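Side-chain contacts in mitogen-activated protein kinase, putative (Map kinase-like protein) (Leishmania major, PDB 3PG1), which probably binds ATP and phosphorylates serine and threonine residues of target proteins, as a MAP kinase of the parasite: residues 244-247 against 248-252; 307-311 against 312-316. One frame throughout, in Å; residues are numbered along the deposited sequence.

Contact 1: residues 244-247 against 248-252; sequences NKIV and EVVGT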
loop_
_atom_site.group_PDB
_atom_site.type_symbol
_atom_site.label_atom_id
_atom_site.label_comp_id
_atom_site.label_asym_id
_atom_site.label_seq_id
_atom_site.Cartn_x
_atom_site.Cartn_y
_atom_site.Cartn_z
ATOM N N ASN A 244 16.009 -9.519 -15.915
ATOM C CA ASN A 244 15.965 -10.537 -16.947
ATOM C C ASN A 244 14.585 -11.193 -17.029
ATOM O O ASN A 244 14.073 -11.367 -18.121
ATOM C CB ASN A 244 17.066 -11.596 -16.748
ATOM C CG ASN A 244 17.111 -12.563 -17.900
ATOM O OD1 ASN A 244 17.602 -12.237 -18.978
ATOM N ND2 ASN A 244 16.642 -13.778 -17.692
ATOM N N LYS A 245 13.993 -11.563 -15.888
ATOM C CA LYS A 245 12.652 -12.150 -15.850
ATOM C C LYS A 245 11.613 -11.221 -16.459
ATOM O O LYS A 245 10.697 -11.678 -17.138
ATOM C CB LYS A 245 12.276 -12.516 -14.405
ATOM C CG LYS A 245 12.956 -13.860 -14.033
ATOM C CD LYS A 245 12.909 -14.133 -12.550
ATOM C CE LYS A 245 13.777 -15.320 -12.194
ATOM N NZ LYS A 245 15.223 -14.951 -12.175
ATOM N N ILE A 246 11.771 -9.909 -16.236
ATOM C CA ILE A 246 10.835 -8.925 -16.762
ATOM C C ILE A 246 10.972 -8.846 -18.292
ATOM O O ILE A 246 9.964 -8.908 -19.013
ATOM C CB ILE A 246 11.083 -7.534 -16.089
ATOM C CG1 ILE A 246 10.650 -7.538 -14.598
ATOM C CG2 ILE A 246 10.374 -6.409 -16.904
ATOM C CD1 ILE A 246 11.039 -6.169 -13.761
ATOM N N VAL A 247 12.212 -8.647 -18.766
ATOM C CA VAL A 247 12.548 -8.506 -20.189
ATOM C C VAL A 247 12.173 -9.762 -21.011
ATOM O O VAL A 247 11.674 -9.622 -22.116
ATOM C CB VAL A 247 14.017 -8.033 -20.367
ATOM C CG1 VAL A 247 14.526 -8.262 -21.784
ATOM C CG2 VAL A 247 14.152 -6.563 -19.976
ATOM N N GLU A 248 12.318 -10.952 -20.432
ATOM C CA GLU A 248 11.908 -12.220 -21.033
ATOM C C GLU A 248 10.429 -12.173 -21.407
ATOM O O GLU A 248 10.045 -12.752 -22.407
ATOM C CB GLU A 248 12.094 -13.383 -20.063
ATOM C CG GLU A 248 13.481 -13.974 -20.032
ATOM C CD GLU A 248 13.638 -15.178 -19.117
ATOM O OE1 GLU A 248 12.661 -15.546 -18.421
ATOM O OE2 GLU A 248 14.765 -15.722 -19.054
ATOM N N VAL A 249 9.604 -11.483 -20.616
ATOM C CA VAL A 249 8.174 -11.362 -20.872
ATOM C C VAL A 249 7.903 -10.156 -21.776
ATOM O O VAL A 249 7.319 -10.332 -22.852
ATOM C CB VAL A 249 7.347 -11.324 -19.544
ATOM C CG1 VAL A 249 5.939 -10.772 -19.760
ATOM C CG2 VAL A 249 7.294 -12.709 -18.892
ATOM N N VAL A 250 8.349 -8.950 -21.351
ATOM C CA VAL A 250 8.050 -7.699 -22.052
ATOM C C VAL A 250 8.899 -7.371 -23.303
ATOM O O VAL A 250 8.531 -6.524 -24.098
ATOM C CB VAL A 250 7.859 -6.490 -21.110
ATOM C CG1 VAL A 250 6.886 -6.806 -19.964
ATOM C CG2 VAL A 250 9.204 -5.987 -20.569
ATOM N N GLY A 251 10.009 -8.017 -23.462
ATOM C CA GLY A 251 10.882 -7.725 -24.586
ATOM C C GLY A 251 11.892 -6.668 -24.208
ATOM O O GLY A 251 11.677 -5.870 -23.285
ATOM N N THR A 252 13.009 -6.687 -24.908
ATOM C CA THR A 252 14.142 -5.798 -24.672
ATOM C C THR A 252 13.734 -4.324 -24.858
ATOM O O THR A 252 13.319 -3.953 -25.948
ATOM C CB THR A 252 15.305 -6.226 -25.582
ATOM O OG1 THR A 252 15.655 -7.582 -25.285
ATOM C CG2 THR A 252 16.525 -5.323 -25.445
HETATM O O HOH W 1 9.943 -14.223 -17.011
#
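Glu248 reaches back one turn to Asn244, near the C-terminal end of helix 239-250 in the kinase C-lobe. Its CB sits beside the carbonyl oxygens of Asn244 and Lys245. A chi1 of -84° puts Glu248 CG beside its own backbone N, where it runs over the preceding turn, 3.3 Å from Asn244 O. The chain then extends until Glu248 CD lies 3.6 Å from Asn244 ND2. At the tip, Glu248 OE2 takes a weak hydrogen bond from Asn244 ND2 at 3.0 Å, bent to 121° at the hydrogen, with amide and carboxylate planes 74° apart. OE1 accepts weakly from a water that also donates to Lys245 O, and makes a long, weak ion pair with Arg280.

Further on, Ile246 CG2 lies alongside Val250 CG2, 3.9 Å away, while Val249 and Val250 pack on Trp282 of helix 282-285. Gly251, the first residue past the helix, still donates from its N to Val247 O at 2.7 Å. Thr252 OG1, bonded to Val277 N and Ser275 OG, comes within 3.7 Å of Val247 CG1. The carboxylate is thus gripped only weakly and can probably shift at this partly exposed position, whereas the positive phi of Gly251 lets the chain turn away after Val250.

Contact 2: residues 307-311 against 312-316; sequences RRIST and EQALR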
loop_
_atom_site.group_PDB
_atom_site.type_symbol
_atom_site.label_atom_id
_atom_site.label_comp_id
_atom_site.label_asym_id
_atom_site.label_seq_id
_atom_site.Cartn_x
_atom_site.Cartn_y
_atom_site.Cartn_z
ATOM N N ARG A 307 5.058 5.074 -21.422
ATOM C CA ARG A 307 4.076 4.386 -22.303
ATOM C C ARG A 307 3.107 3.539 -21.491
ATOM O O ARG A 307 2.300 2.820 -22.095
ATOM C CB ARG A 307 4.813 3.376 -23.257
ATOM C CG ARG A 307 5.716 3.960 -24.285
ATOM C CD ARG A 307 6.410 2.900 -25.150
ATOM N NE ARG A 307 7.862 3.165 -25.156
ATOM C CZ ARG A 307 8.481 3.976 -26.007
ATOM N NH1 ARG A 307 7.816 4.540 -27.006
ATOM N NH2 ARG A 307 9.778 4.199 -25.892
ATOM N N ARG A 308 3.255 3.524 -20.168
ATOM C CA ARG A 308 2.442 2.711 -19.242
ATOM C C ARG A 308 1.042 3.323 -19.047
ATOM O O ARG A 308 0.874 4.553 -18.875
ATOM C CB ARG A 308 3.181 2.474 -17.913
ATOM C CG ARG A 308 2.592 1.285 -17.082
ATOM C CD ARG A 308 3.400 1.055 -15.790
ATOM N NE ARG A 308 4.830 0.841 -16.128
ATOM C CZ ARG A 308 5.869 1.290 -15.417
ATOM N NH1 ARG A 308 5.671 1.914 -14.262
ATOM N NH2 ARG A 308 7.114 1.052 -15.822
ATOM N N ILE A 309 0.039 2.467 -19.108
ATOM C CA ILE A 309 -1.361 2.922 -19.062
ATOM C C ILE A 309 -1.661 3.622 -17.715
ATOM O O ILE A 309 -1.211 3.158 -16.686
ATOM C CB ILE A 309 -2.349 1.768 -19.387
ATOM C CG1 ILE A 309 -3.805 2.290 -19.645
ATOM C CG2 ILE A 309 -2.350 0.686 -18.245
ATOM C CD1 ILE A 309 -4.791 1.177 -20.206
ATOM N N SER A 310 -2.356 4.765 -17.743
ATOM C CA SER A 310 -2.705 5.509 -16.538
ATOM C C SER A 310 -3.874 4.823 -15.809
ATOM O O SER A 310 -4.542 3.972 -16.402
ATOM C CB SER A 310 -3.079 6.946 -16.902
ATOM O OG SER A 310 -4.262 6.932 -17.695
ATOM N N THR A 311 -4.128 5.162 -14.522
ATOM C CA THR A 311 -5.284 4.538 -13.822
ATOM C C THR A 311 -6.582 4.836 -14.515
ATOM O O THR A 311 -7.437 3.942 -14.616
ATOM C CB THR A 311 -5.476 5.005 -12.364
ATOM O OG1 THR A 311 -5.568 6.419 -12.383
ATOM C CG2 THR A 311 -4.409 4.560 -11.466
ATOM N N GLU A 312 -6.765 6.094 -14.972
ATOM C CA GLU A 312 -8.030 6.394 -15.626
ATOM C C GLU A 312 -8.208 5.581 -16.910
ATOM O O GLU A 312 -9.272 5.016 -17.124
ATOM C CB GLU A 312 -8.234 7.912 -15.869
ATOM C CG GLU A 312 -9.474 8.168 -16.702
ATOM C CD GLU A 312 -9.885 9.593 -17.035
ATOM O OE1 GLU A 312 -9.038 10.511 -17.005
ATOM O OE2 GLU A 312 -11.035 9.743 -17.497
ATOM N N GLN A 313 -7.185 5.508 -17.746
ATOM C CA GLN A 313 -7.318 4.744 -18.998
ATOM C C GLN A 313 -7.493 3.213 -18.741
ATOM O O GLN A 313 -8.188 2.536 -19.508
ATOM C CB GLN A 313 -6.130 5.025 -19.940
ATOM C CG GLN A 313 -6.130 6.457 -20.552
ATOM C CD GLN A 313 -6.982 6.507 -21.813
ATOM O OE1 GLN A 313 -7.176 5.496 -22.498
ATOM N NE2 GLN A 313 -7.561 7.667 -22.144
ATOM N N ALA A 314 -6.893 2.694 -17.658
ATOM C CA ALA A 314 -7.026 1.256 -17.291
ATOM C C ALA A 314 -8.482 1.050 -16.847
ATOM O O ALA A 314 -9.117 0.110 -17.273
ATOM C CB ALA A 314 -6.106 0.940 -16.126
ATOM N N LEU A 315 -9.003 1.940 -15.989
ATOM C CA LEU A 315 -10.416 1.885 -15.532
ATOM C C LEU A 315 -11.404 1.975 -16.703
ATOM O O LEU A 315 -12.422 1.273 -16.688
ATOM C CB LEU A 315 -10.714 2.942 -14.472
ATOM C CG LEU A 315 -10.078 2.605 -13.063
ATOM C CD1 LEU A 315 -9.963 3.846 -12.204
ATOM C CD2 LEU A 315 -10.895 1.520 -12.320
ATOM N N ARG A 316 -11.047 2.741 -17.770
ATOM C CA ARG A 316 -11.880 2.899 -18.973
ATOM C C ARG A 316 -11.672 1.814 -20.018
ATOM O O ARG A 316 -12.344 1.807 -21.052
ATOM C CB ARG A 316 -11.667 4.279 -19.602
ATOM C CG ARG A 316 -12.272 5.406 -18.742
ATOM C CD ARG A 316 -12.095 6.720 -19.445
ATOM N NE ARG A 316 -12.786 7.816 -18.766
ATOM C CZ ARG A 316 -14.064 8.139 -18.952
ATOM N NH1 ARG A 316 -14.828 7.415 -19.769
ATOM N NH2 ARG A 316 -14.587 9.176 -18.333
#
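Ser310 N-caps helix 311-315: its OG accepts from Gln313 N at 3.3 Å, a long but fairly straight bond of 163° at the hydrogen. The hydroxyl can reach there because chi1 of 65° sets it between the backbone N and the carbonyl carbon. Gln313 CG packs 3.4 Å from Ser310 OG, laying the aliphatic part of its side chain against the cap.

The next N-H groups turn to main-chain acceptors. Ala314 N donates to Ser310 O at 3.0 Å, and Leu315 N to Thr311 O at 2.9 Å. The side chain of Leu315 also lies against that second carbonyl, with CG 3.3 Å from Thr311 O, before packing on Tyr141, Leu144 and Leu145 of helix 133-152.

Before the cap in sequence, Ile309 crosses Gln313 at about a right angle, its CG1 3.6 Å from Gln313 CB, and CD1 comes equally close to Ala314 N. Farther back, Arg308 salt-bridges Glu203, the glutamate of the Ala-Pro-Glu motif, a textbook feature of the kinase C-lobe. One turn along the helix, Arg316 NE meets Glu312 OE2 at 2.9 Å in an i to i+4 salt bridge, on the anti side and 22° out of the carboxylate plane, though near the guanidinium plane.

The serine hydroxyl satisfies the Gln313 amide, which lies too early for an ordinary i to i+4 helical bond; from Ala314 on, regular main-chain bonds take over. The cap thereby fixes the first turn, and Thr311 OG1, hydrogen-bonded to His148 ND1, ties that turn to helix 133-152.

How the contacts relate
Both contacts lie in the helical C-terminal lobe of the kinase fold, and each spans a single unbroken run of chain, so neither encloses a long loop and they neither nest nor cross. Contact 1 comes first, where helix 239-250 ends; its valines reach Trp282 of helix 282-285 and the loop around Ser275. After helix 291-300 the chain enters contact 2, where helix 311-315 begins, wedged among helices 133-152, 214-229 and 291-300. One contact thus finishes a helix and the other starts one. The centres of contacts 1 and 2 are about 21 Å apart. The nearest atoms of contacts 1 and 2 are about 8 Å apart, without touching. Arg307 of contact 2 salt-bridges Asp257, shortly after contact 1.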